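Local coordinates for protein C-1-tetrahydrofolate synthase, cytoplasmic, putative (Trypanosoma brucei, PDB 4CJX) that probably acts as a bifunctional NADP-dependent methylenetetrahydrofolate dehydrogenase and methenyltetrahydrofolate cyclohydrolase in one-carbon metabolism, at residues B[36-41]-B[82-87]. Sequence-based numbering, arbitrary orientation.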
loop_
_atom_site.group_PDB
_atom_site.type_symbol
_atom_site.label_atom_id
_atom_site.label_comp_id
_atom_site.label_asym_id
_atom_site.label_seq_id
_atom_site.Cartn_x
_atom_site.Cartn_y
_atom_site.Cartn_z
ATOM N N ALA B 36 15.422 25.190 8.521
ATOM C CA ALA B 36 15.277 25.888 7.230
ATOM C C ALA B 36 13.843 25.824 6.713
ATOM O O ALA B 36 13.270 26.838 6.297
ATOM C CB ALA B 36 16.235 25.334 6.184
ATOM N N ILE B 37 13.264 24.641 6.764
ATOM C CA ILE B 37 11.865 24.461 6.422
ATOM C C ILE B 37 10.982 25.384 7.257
ATOM O O ILE B 37 10.127 26.085 6.714
ATOM C CB ILE B 37 11.435 23.010 6.668
ATOM C CG1 ILE B 37 12.153 22.071 5.669
ATOM C CG2 ILE B 37 9.917 22.883 6.603
ATOM C CD1 ILE B 37 12.026 20.587 5.965
ATOM N N GLN B 38 11.181 25.392 8.571
ATOM C CA GLN B 38 10.306 26.175 9.447
ATOM C C GLN B 38 10.482 27.679 9.266
ATOM O O GLN B 38 9.559 28.448 9.505
ATOM C CB GLN B 38 10.476 25.737 10.900
ATOM C CG GLN B 38 9.834 24.372 11.105
ATOM C CD GLN B 38 10.118 23.723 12.444
ATOM O OE1 GLN B 38 10.448 24.383 13.432
ATOM N NE2 GLN B 38 9.985 22.407 12.483
ATOM N N LYS B 39 11.659 28.095 8.810
ATOM C CA LYS B 39 11.912 29.502 8.514
ATOM C C LYS B 39 11.086 29.932 7.315
ATOM O O LYS B 39 10.606 31.063 7.258
ATOM C CB LYS B 39 13.404 29.749 8.230
ATOM C CG LYS B 39 13.729 31.193 7.887
ATOM N N GLU B 40 10.929 29.026 6.356
ATOM C CA GLU B 40 10.216 29.338 5.131
ATOM C C GLU B 40 8.721 29.291 5.406
ATOM O O GLU B 40 7.984 30.136 4.915
ATOM C CB GLU B 40 10.600 28.375 4.007
ATOM N N LEU B 41 8.280 28.301 6.187
ATOM C CA LEU B 41 6.883 28.236 6.630
ATOM C C LEU B 41 6.456 29.480 7.408
ATOM O O LEU B 41 5.376 29.971 7.209
ATOM C CB LEU B 41 6.632 27.000 7.497
ATOM C CG LEU B 41 6.747 25.622 6.839
ATOM C CD1 LEU B 41 6.422 24.536 7.844
ATOM C CD2 LEU B 41 5.865 25.456 5.620
ATOM N N ALA B 82 3.534 26.847 17.157
ATOM C CA ALA B 82 3.474 28.176 17.721
ATOM C C ALA B 82 4.552 29.075 17.124
ATOM O O ALA B 82 4.276 30.222 16.789
ATOM C CB ALA B 82 3.572 28.128 19.236
ATOM N N ALA B 83 5.763 28.560 16.960
ATOM C CA ALA B 83 6.866 29.356 16.404
ATOM C C ALA B 83 6.644 29.765 14.942
ATOM O O ALA B 83 7.105 30.848 14.530
ATOM C CB ALA B 83 8.187 28.620 16.551
ATOM N N CYS B 84 5.939 28.940 14.169
ATOM C CA CYS B 84 5.679 29.265 12.764
ATOM C C CYS B 84 4.422 30.150 12.523
ATOM O O CYS B 84 4.082 30.476 11.379
ATOM C CB CYS B 84 5.645 27.981 11.927
ATOM S SG CYS B 84 7.252 27.106 11.941
ATOM N N GLY B 85 3.751 30.556 13.597
ATOM C CA GLY B 85 2.570 31.414 13.476
ATOM C C GLY B 85 1.248 30.682 13.376
ATOM O O GLY B 85 0.217 31.288 13.041
ATOM N N PHE B 86 1.262 29.387 13.680
ATOM C CA PHE B 86 0.050 28.582 13.675
ATOM C C PHE B 86 -0.693 28.803 14.982
ATOM O O PHE B 86 -0.098 29.227 15.972
ATOM C CB PHE B 86 0.387 27.089 13.599
ATOM C CG PHE B 86 0.941 26.632 12.277
ATOM C CD1 PHE B 86 1.722 27.457 11.477
ATOM C CD2 PHE B 86 0.702 25.343 11.857
ATOM C CE1 PHE B 86 2.219 27.005 10.274
ATOM C CE2 PHE B 86 1.209 24.881 10.659
ATOM C CZ PHE B 86 1.958 25.722 9.862
ATOM N N ARG B 87 -1.983 28.474 14.980
ATOM C CA ARG B 87 -2.774 28.355 16.203
ATOM C C ARG B 87 -2.812 26.895 16.655
ATOM O O ARG B 87 -2.945 26.011 15.821
ATOM C CB ARG B 87 -4.210 28.818 15.949
ATOM C CG ARG B 87 -4.992 29.084 17.221
ATOM C CD ARG B 87 -6.491 28.971 16.992
ATOM N NE ARG B 87 -7.252 29.446 18.146
#
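Gln38 meets Cys84 with its aliphatic stem rather than its flat carboxamide: the thiol stands obliquely above one face of the amide, displaced past the side opposite NE2, which reaches away to a hydrogen bond with Ser302 OG. Touching Cys84 SG are Gln38 CB at 3.7 Å and Gln38 CG at 3.9 Å. The other flat group, the Phe86 ring, only approaches the helix: CZ stops 5.0 Å from Leu41 CD1, short of contact, and that methyl lies obliquely, about 60° from the normal at the ring centre. Val45, Pro57 and Thr308 pack on the same side chain.

The example illustrates how a helix end can dock through one small side chain. Chi1 of -63° sets Cys84 SG beside its own backbone N, pointing it at the backbone of the facing helix. It rests 3.6 Å from Gln38 O without bonding to it; that carbonyl takes a hydrogen bond from Thr42 OG1. Leu41 CB adds a looser apolar touch, 4.5 Å from Cys84 SG. Just beyond, Gly85 closes a Schellman motif with positive phi (91°), its N bonded back to Ala82 O at 3.3 Å, and the chain turns away from the helix.

In the catalytic domain, this joins the middle of helix 30-51 to the C-terminal end of helix 68-83. Helix 296-316 packs against both segments through Leu41 and Phe86, and Arg87 leads directly into strand 87-93, which runs parallel to strand 58-64.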